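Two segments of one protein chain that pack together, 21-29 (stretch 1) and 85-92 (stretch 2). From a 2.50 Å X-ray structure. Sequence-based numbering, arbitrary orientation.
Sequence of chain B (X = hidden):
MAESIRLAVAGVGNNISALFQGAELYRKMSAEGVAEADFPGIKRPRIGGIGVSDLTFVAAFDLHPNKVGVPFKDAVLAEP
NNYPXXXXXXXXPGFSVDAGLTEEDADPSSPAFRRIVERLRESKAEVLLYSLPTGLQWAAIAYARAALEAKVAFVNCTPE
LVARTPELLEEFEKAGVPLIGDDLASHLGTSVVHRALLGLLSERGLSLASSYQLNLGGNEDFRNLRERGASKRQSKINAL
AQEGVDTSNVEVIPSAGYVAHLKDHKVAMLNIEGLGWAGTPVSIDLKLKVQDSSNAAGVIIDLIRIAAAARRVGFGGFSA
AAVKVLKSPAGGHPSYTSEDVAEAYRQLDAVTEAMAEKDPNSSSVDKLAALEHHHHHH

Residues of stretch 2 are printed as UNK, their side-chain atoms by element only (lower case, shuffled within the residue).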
# COMPACT_ATOMS: atom_id res chain seq x y z
N GLN B 21 -28.06 15.37 -5.98
CA GLN B 21 -27.99 14.07 -6.67
C GLN B 21 -28.16 12.94 -5.64
O GLN B 21 -28.84 11.97 -5.96
CB GLN B 21 -26.65 13.88 -7.36
CG GLN B 21 -26.45 14.85 -8.49
CD GLN B 21 -25.38 14.37 -9.43
OE1 GLN B 21 -25.62 13.45 -10.21
NE2 GLN B 21 -24.20 15.00 -9.34
N GLY B 22 -27.55 13.04 -4.47
CA GLY B 22 -27.69 11.97 -3.47
C GLY B 22 -29.15 11.73 -3.17
O GLY B 22 -29.60 10.64 -3.37
N ALA B 23 -29.87 12.76 -2.76
CA ALA B 23 -31.30 12.71 -2.38
C ALA B 23 -32.12 12.04 -3.48
O ALA B 23 -33.03 11.31 -3.11
CB ALA B 23 -31.84 14.07 -2.08
N GLU B 24 -31.83 12.27 -4.77
CA GLU B 24 -32.59 11.66 -5.90
C GLU B 24 -32.11 10.23 -6.18
O GLU B 24 -32.90 9.49 -6.80
CB GLU B 24 -32.51 12.43 -7.22
CG GLU B 24 -33.75 13.28 -7.51
CD GLU B 24 -34.99 12.58 -8.08
OE1 GLU B 24 -34.90 11.88 -9.09
OE2 GLU B 24 -36.07 12.75 -7.50
N LEU B 25 -30.87 9.88 -5.82
CA LEU B 25 -30.42 8.48 -5.89
C LEU B 25 -31.22 7.68 -4.86
O LEU B 25 -31.77 6.68 -5.27
CB LEU B 25 -28.92 8.31 -5.66
CG LEU B 25 -28.35 6.91 -5.95
CD1 LEU B 25 -27.10 6.97 -6.80
CD2 LEU B 25 -28.05 6.11 -4.70
N TYR B 26 -31.32 8.12 -3.60
CA TYR B 26 -32.13 7.40 -2.58
C TYR B 26 -33.59 7.38 -3.02
O TYR B 26 -34.24 6.41 -2.67
CB TYR B 26 -32.01 8.02 -1.19
CG TYR B 26 -30.65 7.82 -0.59
CD1 TYR B 26 -30.24 6.57 -0.20
CD2 TYR B 26 -29.74 8.88 -0.47
CE1 TYR B 26 -28.96 6.36 0.29
CE2 TYR B 26 -28.46 8.68 0.02
CZ TYR B 26 -28.07 7.41 0.41
OH TYR B 26 -26.81 7.24 0.91
N ARG B 27 -34.11 8.42 -3.69
CA ARG B 27 -35.54 8.42 -4.12
C ARG B 27 -35.75 7.27 -5.11
O ARG B 27 -36.79 6.60 -5.00
CB ARG B 27 -35.98 9.75 -4.75
CG ARG B 27 -37.27 10.28 -4.13
CD ARG B 27 -38.14 11.24 -4.94
NE ARG B 27 -37.62 12.59 -5.10
CZ ARG B 27 -37.45 13.48 -4.13
NH1 ARG B 27 -37.72 13.18 -2.87
NH2 ARG B 27 -37.00 14.68 -4.44
N LYS B 28 -34.77 7.06 -6.01
CA LYS B 28 -34.76 6.04 -7.08
C LYS B 28 -34.72 4.65 -6.42
O LYS B 28 -35.55 3.79 -6.82
CB LYS B 28 -33.59 6.27 -8.05
CG LYS B 28 -33.48 5.28 -9.21
CD LYS B 28 -32.05 4.92 -9.64
CE LYS B 28 -31.44 3.78 -8.82
NZ LYS B 28 -30.06 3.42 -9.23
N MET B 29 -33.84 4.46 -5.44
CA MET B 29 -33.68 3.18 -4.70
C MET B 29 -34.99 2.80 -3.99
O MET B 29 -35.25 1.58 -3.89
CB MET B 29 -32.53 3.25 -3.69
CG MET B 29 -31.13 3.20 -4.35
SD MET B 29 -29.73 3.61 -3.24
CE MET B 29 -29.80 2.24 -2.09
N UNK B 85 -21.56 12.76 -11.89
CA UNK B 85 -22.94 12.42 -12.33
C UNK B 85 -23.27 11.02 -11.82
O UNK B 85 -22.49 10.10 -12.11
c UNK B 85 -23.42 13.81 -14.43
c UNK B 85 -24.05 13.65 -15.82
c UNK B 85 -22.19 14.73 -14.45
c UNK B 85 -23.05 12.45 -13.85
N UNK B 86 -24.37 10.88 -11.07
CA UNK B 86 -24.71 9.60 -10.42
C UNK B 86 -25.65 8.79 -11.32
O UNK B 86 -25.91 7.62 -10.97
c UNK B 86 -23.13 9.53 -7.87
c UNK B 86 -25.18 10.16 -6.61
c UNK B 86 -25.35 9.87 -9.06
c UNK B 86 -24.43 10.31 -7.93
N UNK B 87 -26.11 9.34 -12.45
CA UNK B 87 -26.94 8.54 -13.37
C UNK B 87 -28.33 8.34 -12.79
O UNK B 87 -28.81 7.18 -12.68
N UNK B 88 -28.93 9.46 -12.40
CA UNK B 88 -30.32 9.53 -11.89
C UNK B 88 -31.00 10.66 -12.65
O UNK B 88 -30.33 11.63 -13.00
c UNK B 88 -29.43 8.82 -9.62
c UNK B 88 -31.77 9.63 -9.83
c UNK B 88 -30.36 9.76 -10.37
N UNK B 89 -32.28 10.52 -12.96
CA UNK B 89 -33.02 11.64 -13.58
C UNK B 89 -33.19 12.68 -12.48
O UNK B 89 -34.14 12.56 -11.69
o UNK B 89 -37.02 9.93 -14.57
c UNK B 89 -36.25 9.53 -13.67
c UNK B 89 -35.24 10.51 -13.10
c UNK B 89 -34.37 11.20 -14.13
o UNK B 89 -36.25 8.35 -13.22
N UNK B 90 -32.25 13.62 -12.40
CA UNK B 90 -32.35 14.75 -11.45
C UNK B 90 -33.55 15.60 -11.86
O UNK B 90 -33.63 15.99 -13.01
c UNK B 90 -28.58 15.64 -11.38
c UNK B 90 -31.06 15.56 -11.55
c UNK B 90 -29.95 14.81 -9.45
c UNK B 90 -29.83 14.88 -10.97
N UNK B 91 -34.56 15.89 -10.94
CA UNK B 91 -35.77 16.67 -11.18
C UNK B 91 -35.44 18.16 -11.32
O UNK B 91 -34.40 18.57 -10.85
c UNK B 91 -36.61 16.42 -9.91
c UNK B 91 -34.44 15.49 -9.54
c UNK B 91 -35.59 16.16 -8.83
N UNK B 92 -36.32 18.92 -11.96
CA UNK B 92 -36.18 20.39 -12.08
C UNK B 92 -37.05 21.01 -10.99
O UNK B 92 -38.27 20.91 -11.05
o UNK B 92 -34.72 22.10 -14.51
c UNK B 92 -35.77 22.16 -13.81
o UNK B 92 -36.25 23.21 -13.32
c UNK B 92 -36.49 20.86 -13.50

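Stretch 1 is a helical segment, and stretch 2 runs past it without regular helix or strand.

Position 85 has four side-chain carbons, forked at the second. Its CA-to-CB bond points away from the helix. The contact falls instead on its backbone, where CA lies 3.6 Å from OE1 of Q21. Four carbons with this fork fit leucine, L85.

Position 86 also carries four carbons forked at the second, but here CB points toward the helix. One terminal carbon lies 3.7 Å from CD1 of L25. The backbone N donates a hydrogen bond to OE1 of Q21, at 3.0 Å between N and OE1. The residue is leucine, L86, and the carbon that meets L25 is its CD1.

Position 87 has no side-chain atoms. Its phi of 73° is positive, which favours a residue without CB. It is glycine, G87.

Position 88 has three side-chain carbons, one bonded to CA and carrying the other two. CB points toward the helix. One branch carbon comes within 3.2 Å of the backbone O of E24, and the other lies 4.0 Å from CB of L25. Branching at CB with carbon alone means valine, V88. CG1 is the branch at E24, and CG2 the one at L25.

Position 89 has three carbons in a row, the third carrying two oxygens. The residue is exposed, and its CA-to-CB bond points sideways to the helix. Its backbone O sits 2.8 Å from OE1 of E24; both atoms are acceptors, so this is no hydrogen bond as modelled. Three carbons and a carboxylate make this glutamate, E89.

Position 90 has four carbons forked at the second. CB points sideways, but the end of the side chain comes nearer, with one terminal carbon 3.5 Å from CA of Q21. It is leucine, L90, and that carbon is CD2.

Position 91 has three carbons closing a ring onto the backbone N. The ring carbon bonded to N lies 3.1 Å from CG of E24, a tight approach. Only proline closes such a ring: P91, with CD as the close atom.

Position 92 has two carbons, the second carrying two oxygens. It does not reach the helix. It is aspartate, D92.

The contact buries 568 Å² in all. Carbon side chains of the loop lie on L25 and also on Q21 and E24. L86 and V88 pack against L25, while L90 packs against Q21. The single hydrogen bond across the stretches, from L86 N to Q21 OE1, ties the loop backbone to a helix side chain. Within the helix, E24 OE2 forms a salt bridge with R27 NE at 2.9 Å.

Stretch 2 (85-92) LLGVELPD
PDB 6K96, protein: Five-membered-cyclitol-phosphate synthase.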